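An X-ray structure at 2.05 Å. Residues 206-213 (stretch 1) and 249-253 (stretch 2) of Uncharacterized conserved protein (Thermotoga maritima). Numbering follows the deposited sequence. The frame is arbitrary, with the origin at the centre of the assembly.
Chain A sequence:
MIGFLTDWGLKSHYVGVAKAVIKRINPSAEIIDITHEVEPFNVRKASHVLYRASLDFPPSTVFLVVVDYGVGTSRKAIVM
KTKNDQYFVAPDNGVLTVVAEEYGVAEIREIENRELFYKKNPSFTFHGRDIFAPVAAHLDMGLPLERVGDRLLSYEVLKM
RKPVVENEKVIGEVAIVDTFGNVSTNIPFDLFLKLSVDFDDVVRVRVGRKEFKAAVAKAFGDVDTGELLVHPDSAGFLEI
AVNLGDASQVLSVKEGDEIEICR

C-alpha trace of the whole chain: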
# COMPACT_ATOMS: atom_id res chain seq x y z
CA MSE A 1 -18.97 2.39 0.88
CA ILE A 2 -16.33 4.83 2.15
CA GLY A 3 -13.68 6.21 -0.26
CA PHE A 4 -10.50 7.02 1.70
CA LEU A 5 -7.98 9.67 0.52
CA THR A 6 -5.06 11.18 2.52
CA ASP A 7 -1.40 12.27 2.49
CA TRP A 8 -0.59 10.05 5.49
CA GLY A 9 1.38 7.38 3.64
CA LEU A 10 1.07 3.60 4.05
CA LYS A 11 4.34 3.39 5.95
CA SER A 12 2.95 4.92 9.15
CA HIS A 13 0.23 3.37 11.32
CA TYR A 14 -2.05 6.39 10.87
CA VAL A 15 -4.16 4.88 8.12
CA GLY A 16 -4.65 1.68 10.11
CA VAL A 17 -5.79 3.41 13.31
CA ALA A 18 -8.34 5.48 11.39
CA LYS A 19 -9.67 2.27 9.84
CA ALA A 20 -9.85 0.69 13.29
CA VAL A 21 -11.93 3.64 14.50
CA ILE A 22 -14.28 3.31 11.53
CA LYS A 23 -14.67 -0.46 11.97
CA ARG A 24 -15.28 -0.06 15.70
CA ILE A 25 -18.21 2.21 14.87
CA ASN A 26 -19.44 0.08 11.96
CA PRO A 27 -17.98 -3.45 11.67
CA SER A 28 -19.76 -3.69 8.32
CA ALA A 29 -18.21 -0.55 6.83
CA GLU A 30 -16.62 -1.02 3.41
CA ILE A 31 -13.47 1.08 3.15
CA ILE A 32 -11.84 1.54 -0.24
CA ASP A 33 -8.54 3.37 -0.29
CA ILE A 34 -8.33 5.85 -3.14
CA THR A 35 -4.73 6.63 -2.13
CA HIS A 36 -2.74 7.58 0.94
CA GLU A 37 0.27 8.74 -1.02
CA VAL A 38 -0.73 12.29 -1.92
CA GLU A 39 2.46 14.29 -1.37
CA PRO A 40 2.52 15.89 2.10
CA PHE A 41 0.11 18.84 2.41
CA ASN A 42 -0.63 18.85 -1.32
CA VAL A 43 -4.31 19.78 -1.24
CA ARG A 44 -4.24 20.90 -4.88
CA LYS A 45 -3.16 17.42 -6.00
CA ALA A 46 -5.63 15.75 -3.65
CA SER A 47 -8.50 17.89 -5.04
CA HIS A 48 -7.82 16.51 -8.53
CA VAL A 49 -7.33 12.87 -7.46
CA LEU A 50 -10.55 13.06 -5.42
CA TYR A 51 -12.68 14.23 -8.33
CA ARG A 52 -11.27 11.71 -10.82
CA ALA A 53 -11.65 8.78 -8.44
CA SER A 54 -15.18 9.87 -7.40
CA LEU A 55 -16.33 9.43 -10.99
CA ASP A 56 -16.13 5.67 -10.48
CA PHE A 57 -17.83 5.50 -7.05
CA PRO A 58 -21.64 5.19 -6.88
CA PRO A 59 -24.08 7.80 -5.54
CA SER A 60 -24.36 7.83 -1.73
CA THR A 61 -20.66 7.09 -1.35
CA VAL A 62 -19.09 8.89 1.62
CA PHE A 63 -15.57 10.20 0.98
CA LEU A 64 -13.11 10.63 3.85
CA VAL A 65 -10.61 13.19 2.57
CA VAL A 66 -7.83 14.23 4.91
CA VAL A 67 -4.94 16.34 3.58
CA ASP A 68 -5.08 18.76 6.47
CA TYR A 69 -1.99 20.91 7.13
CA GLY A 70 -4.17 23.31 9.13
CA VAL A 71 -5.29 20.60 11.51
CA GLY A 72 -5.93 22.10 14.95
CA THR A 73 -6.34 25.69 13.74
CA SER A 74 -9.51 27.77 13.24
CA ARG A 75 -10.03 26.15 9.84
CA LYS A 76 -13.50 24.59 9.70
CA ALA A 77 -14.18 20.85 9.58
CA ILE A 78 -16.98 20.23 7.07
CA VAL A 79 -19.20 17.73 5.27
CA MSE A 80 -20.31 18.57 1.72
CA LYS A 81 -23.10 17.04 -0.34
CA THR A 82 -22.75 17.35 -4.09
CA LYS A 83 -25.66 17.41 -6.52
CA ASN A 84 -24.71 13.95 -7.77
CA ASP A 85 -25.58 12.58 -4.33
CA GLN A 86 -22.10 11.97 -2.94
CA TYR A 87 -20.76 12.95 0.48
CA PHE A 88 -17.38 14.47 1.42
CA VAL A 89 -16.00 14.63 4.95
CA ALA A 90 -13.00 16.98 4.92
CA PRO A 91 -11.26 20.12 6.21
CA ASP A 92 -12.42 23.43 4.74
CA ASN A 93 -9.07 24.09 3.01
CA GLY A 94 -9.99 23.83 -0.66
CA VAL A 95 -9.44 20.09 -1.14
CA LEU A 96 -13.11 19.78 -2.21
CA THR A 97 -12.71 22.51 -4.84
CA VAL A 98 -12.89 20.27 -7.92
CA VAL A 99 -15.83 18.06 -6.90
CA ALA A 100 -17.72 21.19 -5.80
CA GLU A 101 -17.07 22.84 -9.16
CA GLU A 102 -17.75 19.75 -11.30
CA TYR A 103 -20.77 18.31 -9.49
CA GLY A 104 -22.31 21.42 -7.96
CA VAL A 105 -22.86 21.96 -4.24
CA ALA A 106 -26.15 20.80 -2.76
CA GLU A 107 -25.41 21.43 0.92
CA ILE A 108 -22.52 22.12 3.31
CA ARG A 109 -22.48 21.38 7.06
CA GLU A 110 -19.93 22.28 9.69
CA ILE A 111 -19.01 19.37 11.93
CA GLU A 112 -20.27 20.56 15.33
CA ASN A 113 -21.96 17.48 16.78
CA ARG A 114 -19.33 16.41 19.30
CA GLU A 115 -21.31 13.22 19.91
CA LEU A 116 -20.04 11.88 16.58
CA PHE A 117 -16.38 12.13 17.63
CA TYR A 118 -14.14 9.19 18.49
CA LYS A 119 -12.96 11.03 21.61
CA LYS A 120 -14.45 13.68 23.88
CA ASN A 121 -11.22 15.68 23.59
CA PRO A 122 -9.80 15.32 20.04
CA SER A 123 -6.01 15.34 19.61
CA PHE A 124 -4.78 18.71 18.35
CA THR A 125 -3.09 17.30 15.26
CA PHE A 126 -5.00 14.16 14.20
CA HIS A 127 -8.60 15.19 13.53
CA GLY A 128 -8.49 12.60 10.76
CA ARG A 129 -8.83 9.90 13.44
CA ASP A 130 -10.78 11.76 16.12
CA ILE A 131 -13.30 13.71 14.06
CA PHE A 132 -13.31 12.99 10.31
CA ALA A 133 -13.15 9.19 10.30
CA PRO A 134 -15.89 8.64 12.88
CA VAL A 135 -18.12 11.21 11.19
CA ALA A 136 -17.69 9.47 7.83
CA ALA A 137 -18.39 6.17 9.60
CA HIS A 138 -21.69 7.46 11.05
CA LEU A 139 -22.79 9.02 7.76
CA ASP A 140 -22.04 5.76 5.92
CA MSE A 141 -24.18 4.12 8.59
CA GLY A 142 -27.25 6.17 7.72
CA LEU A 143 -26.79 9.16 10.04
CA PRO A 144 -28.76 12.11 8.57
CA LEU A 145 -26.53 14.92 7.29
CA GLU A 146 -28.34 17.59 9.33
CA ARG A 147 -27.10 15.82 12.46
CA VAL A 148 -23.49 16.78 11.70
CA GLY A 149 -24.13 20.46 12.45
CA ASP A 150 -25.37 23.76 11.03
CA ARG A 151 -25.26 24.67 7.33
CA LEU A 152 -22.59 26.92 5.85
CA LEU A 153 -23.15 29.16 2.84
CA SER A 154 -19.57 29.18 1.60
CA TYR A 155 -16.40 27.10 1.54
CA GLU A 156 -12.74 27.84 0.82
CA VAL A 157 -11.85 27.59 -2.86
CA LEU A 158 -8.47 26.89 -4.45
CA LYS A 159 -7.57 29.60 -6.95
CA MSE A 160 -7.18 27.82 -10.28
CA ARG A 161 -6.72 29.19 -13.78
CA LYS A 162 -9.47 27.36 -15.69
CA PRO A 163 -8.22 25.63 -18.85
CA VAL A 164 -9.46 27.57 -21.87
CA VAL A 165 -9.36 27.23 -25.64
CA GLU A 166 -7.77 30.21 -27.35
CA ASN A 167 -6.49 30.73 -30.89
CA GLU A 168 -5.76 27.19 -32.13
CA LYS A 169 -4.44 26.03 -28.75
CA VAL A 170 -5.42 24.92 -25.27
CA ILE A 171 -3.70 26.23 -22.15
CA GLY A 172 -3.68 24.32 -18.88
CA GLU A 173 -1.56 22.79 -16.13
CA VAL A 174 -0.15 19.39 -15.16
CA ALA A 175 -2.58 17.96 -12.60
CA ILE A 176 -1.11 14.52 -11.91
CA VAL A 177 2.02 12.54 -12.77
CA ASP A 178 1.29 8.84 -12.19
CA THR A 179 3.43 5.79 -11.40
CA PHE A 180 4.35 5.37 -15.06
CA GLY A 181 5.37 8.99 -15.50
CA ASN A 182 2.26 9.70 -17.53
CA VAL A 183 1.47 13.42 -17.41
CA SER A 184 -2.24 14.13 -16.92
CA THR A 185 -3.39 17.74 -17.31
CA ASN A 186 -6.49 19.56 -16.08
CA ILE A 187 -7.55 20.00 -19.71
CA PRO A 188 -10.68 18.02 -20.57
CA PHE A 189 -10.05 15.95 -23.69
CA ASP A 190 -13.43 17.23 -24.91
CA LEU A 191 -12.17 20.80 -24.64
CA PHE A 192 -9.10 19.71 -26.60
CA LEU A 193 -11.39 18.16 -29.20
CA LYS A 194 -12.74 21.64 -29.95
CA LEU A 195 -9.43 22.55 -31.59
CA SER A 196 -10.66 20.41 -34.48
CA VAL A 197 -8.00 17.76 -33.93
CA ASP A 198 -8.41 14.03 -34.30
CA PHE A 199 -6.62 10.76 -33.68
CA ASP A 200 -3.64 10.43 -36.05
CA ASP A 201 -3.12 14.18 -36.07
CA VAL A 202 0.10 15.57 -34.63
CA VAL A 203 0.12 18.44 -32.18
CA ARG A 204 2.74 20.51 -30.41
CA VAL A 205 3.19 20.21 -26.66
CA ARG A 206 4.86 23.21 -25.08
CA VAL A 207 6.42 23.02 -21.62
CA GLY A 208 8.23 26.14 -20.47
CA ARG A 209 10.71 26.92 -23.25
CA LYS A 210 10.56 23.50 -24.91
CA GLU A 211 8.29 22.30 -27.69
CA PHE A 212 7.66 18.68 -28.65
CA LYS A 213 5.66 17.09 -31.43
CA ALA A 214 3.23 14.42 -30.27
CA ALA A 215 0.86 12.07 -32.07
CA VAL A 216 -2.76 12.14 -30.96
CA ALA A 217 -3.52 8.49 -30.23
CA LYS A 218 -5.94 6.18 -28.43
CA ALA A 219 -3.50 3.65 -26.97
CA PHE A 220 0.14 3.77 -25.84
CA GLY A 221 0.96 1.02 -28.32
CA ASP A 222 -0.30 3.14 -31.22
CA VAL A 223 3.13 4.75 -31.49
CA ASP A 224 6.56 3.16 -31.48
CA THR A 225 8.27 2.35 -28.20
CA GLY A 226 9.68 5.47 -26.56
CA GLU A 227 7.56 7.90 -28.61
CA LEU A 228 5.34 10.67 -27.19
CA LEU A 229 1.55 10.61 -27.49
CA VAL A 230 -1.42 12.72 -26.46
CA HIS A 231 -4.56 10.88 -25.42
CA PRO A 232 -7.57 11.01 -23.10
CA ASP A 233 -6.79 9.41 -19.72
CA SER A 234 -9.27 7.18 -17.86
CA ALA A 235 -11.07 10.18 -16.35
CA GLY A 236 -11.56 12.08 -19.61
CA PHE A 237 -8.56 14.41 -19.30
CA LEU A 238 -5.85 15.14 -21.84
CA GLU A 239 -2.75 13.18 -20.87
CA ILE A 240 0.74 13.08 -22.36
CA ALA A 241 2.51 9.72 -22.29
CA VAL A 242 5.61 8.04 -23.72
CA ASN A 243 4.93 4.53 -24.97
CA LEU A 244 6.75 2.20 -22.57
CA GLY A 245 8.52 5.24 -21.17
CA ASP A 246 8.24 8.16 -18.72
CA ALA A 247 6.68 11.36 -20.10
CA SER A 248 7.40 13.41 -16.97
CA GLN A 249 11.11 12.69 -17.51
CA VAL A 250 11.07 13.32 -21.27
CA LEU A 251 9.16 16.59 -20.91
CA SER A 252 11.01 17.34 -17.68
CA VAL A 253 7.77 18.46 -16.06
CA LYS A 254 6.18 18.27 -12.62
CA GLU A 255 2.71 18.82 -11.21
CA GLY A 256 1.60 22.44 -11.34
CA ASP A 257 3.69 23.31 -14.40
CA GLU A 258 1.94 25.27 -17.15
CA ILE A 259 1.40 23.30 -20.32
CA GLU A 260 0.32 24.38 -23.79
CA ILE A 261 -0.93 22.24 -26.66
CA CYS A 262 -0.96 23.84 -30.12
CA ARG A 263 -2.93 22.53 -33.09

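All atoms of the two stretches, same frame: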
# COMPACT_ATOMS: atom_id res chain seq x y z
N ARG A 206 3.88 22.25 -25.55
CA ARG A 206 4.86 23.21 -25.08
C ARG A 206 4.96 23.26 -23.56
O ARG A 206 3.98 23.53 -22.87
CB ARG A 206 4.52 24.61 -25.61
CG ARG A 206 5.72 25.56 -25.60
CD ARG A 206 5.33 26.98 -25.97
NE ARG A 206 4.40 27.56 -25.00
CZ ARG A 206 4.07 28.84 -24.96
NH1 ARG A 206 4.58 29.69 -25.84
NH2 ARG A 206 3.21 29.28 -24.04
N VAL A 207 6.16 22.99 -23.05
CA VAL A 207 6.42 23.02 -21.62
C VAL A 207 7.54 24.03 -21.40
O VAL A 207 8.66 23.83 -21.88
CB VAL A 207 6.86 21.63 -21.07
CG1 VAL A 207 5.70 20.66 -21.10
CG2 VAL A 207 8.02 21.09 -21.89
N GLY A 208 7.23 25.12 -20.71
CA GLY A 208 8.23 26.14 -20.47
C GLY A 208 8.78 26.71 -21.77
O GLY A 208 8.06 27.36 -22.53
N ARG A 209 10.05 26.44 -22.04
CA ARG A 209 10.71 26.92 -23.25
C ARG A 209 10.86 25.84 -24.31
O ARG A 209 11.35 26.10 -25.41
CB ARG A 209 12.10 27.47 -22.90
CG ARG A 209 12.10 28.62 -21.91
CD ARG A 209 11.59 29.90 -22.53
NE ARG A 209 11.79 31.05 -21.65
CZ ARG A 209 11.53 32.31 -21.99
NH1 ARG A 209 11.04 32.59 -23.20
NH2 ARG A 209 11.75 33.29 -21.13
N LYS A 210 10.44 24.62 -23.98
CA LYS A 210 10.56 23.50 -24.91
C LYS A 210 9.28 23.27 -25.69
O LYS A 210 8.19 23.63 -25.26
CB LYS A 210 10.87 22.21 -24.16
CG LYS A 210 12.01 22.28 -23.17
CD LYS A 210 12.09 20.98 -22.41
CE LYS A 210 13.05 21.08 -21.24
NZ LYS A 210 13.12 19.80 -20.48
N GLU A 211 9.43 22.63 -26.85
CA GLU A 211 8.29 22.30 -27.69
C GLU A 211 8.54 20.92 -28.29
O GLU A 211 9.60 20.67 -28.87
CB GLU A 211 8.09 23.33 -28.80
CG GLU A 211 6.82 23.10 -29.59
CD GLU A 211 6.61 24.15 -30.67
OE1 GLU A 211 7.49 24.27 -31.56
OE2 GLU A 211 5.57 24.84 -30.64
N PHE A 212 7.56 20.04 -28.14
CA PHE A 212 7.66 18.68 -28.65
C PHE A 212 6.51 18.42 -29.60
O PHE A 212 5.45 19.03 -29.49
CB PHE A 212 7.53 17.66 -27.52
CG PHE A 212 8.53 17.82 -26.42
CD1 PHE A 212 9.62 16.97 -26.33
CD2 PHE A 212 8.34 18.79 -25.43
CE1 PHE A 212 10.52 17.08 -25.28
CE2 PHE A 212 9.24 18.90 -24.38
CZ PHE A 212 10.33 18.05 -24.30
N LYS A 213 6.72 17.49 -30.52
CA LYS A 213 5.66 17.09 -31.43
C LYS A 213 5.12 15.81 -30.79
O LYS A 213 5.88 15.01 -30.24
CB LYS A 213 6.20 16.78 -32.82
CG LYS A 213 6.52 18.00 -33.67
CD LYS A 213 6.66 17.60 -35.14
CE LYS A 213 7.04 18.79 -36.00
NZ LYS A 213 8.39 19.29 -35.64
N GLN A 249 9.65 12.58 -17.36
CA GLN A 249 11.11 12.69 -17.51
C GLN A 249 11.47 13.29 -18.87
O GLN A 249 12.33 14.17 -18.95
CB GLN A 249 11.77 11.31 -17.38
CG GLN A 249 11.74 10.71 -15.98
CD GLN A 249 12.48 9.38 -15.90
OE1 GLN A 249 13.67 9.30 -16.22
NE2 GLN A 249 11.78 8.34 -15.47
N VAL A 250 10.82 12.82 -19.92
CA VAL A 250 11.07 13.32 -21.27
C VAL A 250 10.75 14.80 -21.40
O VAL A 250 11.53 15.57 -21.96
CB VAL A 250 10.25 12.52 -22.31
CG1 VAL A 250 10.32 13.20 -23.67
CG2 VAL A 250 10.78 11.10 -22.39
N LEU A 251 9.60 15.20 -20.86
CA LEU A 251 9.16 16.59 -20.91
C LEU A 251 9.86 17.40 -19.83
O LEU A 251 9.95 18.62 -19.92
CB LEU A 251 7.65 16.66 -20.71
CG LEU A 251 6.78 15.89 -21.71
CD1 LEU A 251 5.32 16.00 -21.29
CD2 LEU A 251 6.98 16.44 -23.11
N SER A 252 10.35 16.70 -18.81
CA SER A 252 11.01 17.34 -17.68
C SER A 252 10.00 18.26 -17.02
O SER A 252 10.25 19.45 -16.82
CB SER A 252 12.22 18.14 -18.16
OG SER A 252 12.92 18.70 -17.07
N VAL A 253 8.84 17.70 -16.68
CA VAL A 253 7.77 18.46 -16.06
C VAL A 253 7.33 17.87 -14.73
O VAL A 253 7.56 16.69 -14.46
CB VAL A 253 6.54 18.55 -16.99
CG1 VAL A 253 5.94 17.17 -17.20
CG2 VAL A 253 5.52 19.49 -16.42
O HOH W 1 13.27 17.48 -21.56

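The most distinctive feature of this contact is that one amino group, Lys210 NZ, reaches two successive backbone carbonyls, Leu251 O directly and Val250 O through a water. Lys210 NZ lies 3.4 Å from Leu251 O, a weak hydrogen bond, and a single water extends its reach: the water accepts a bond of 2.6 Å from Lys210 NZ and donates one of 2.6 Å to Val250 O. Carbonyls in the last turn of a helix generally lack the amide partners that a further turn would supply, and a positively charged donor is well suited to such positions.

The lysine reaches this position because its CA-to-CB bond points toward the helix and its chain is extended, chi1 m followed by three t angles. A long, flexible side chain can lay its methylenes along the surface and still deliver its charge to the backbone. Lys210 NZ also lies 3.0 Å from Ser252 CB, a close and probably strained contact rather than a bond. Ser252 departs from helical geometry with positive phi (61°).

Beside this polar arrangement lies an apolar one, centred on Phe212 and Leu251. Leu251 CD2 sits 3.6 Å from the centroid of the Phe212 ring and 16° off the ring normal, a CH-pi contact over the face. The CA-to-CB bond of Leu251 points sideways, but with chi1 m and chi2 t the end of the side chain comes nearer the strand. A branched leucine can therefore set a methyl on the flat aromatic surface. The same ring meets Val250, where Phe212 CE1 is 4.2 Å from Val250 CG1 and Phe212 CZ is 3.6 Å from Val250 O.

Val207 completes the apolar patch. It is buried and its CA-to-CB bond points toward the helix, bringing Val207 CG2 to 3.7 Å from Leu251 O and Val207 CG1 to 4.5 Å from Leu251 CB. A beta-branched residue suits a strand and offers a compact surface here.

The hairpin brings these residues together. A type II' turn from Val207 to Lys210 is closed by paired bonds, Lys210 N to Val207 O at 2.9 Å and Val207 N to Lys210 O at 3.1 Å. Gly208 has phi 59° and psi -113°, a conformation that favours glycine. Val207 and Lys210 are paired across the hairpin and Phe212 follows two residues along the strand; the CA-to-CB bonds of all three point toward the helix, while that of exposed Arg206 points away and the residue makes no contact with it. The interface is modest, burying 270 Å² in total. Leu251 (70 Å²), Phe212 (58 Å²) and Val207 (48 Å²) have the largest areas covered by the other stretch, and Leu251, like Val207, is buried, which suits their apolar side chains.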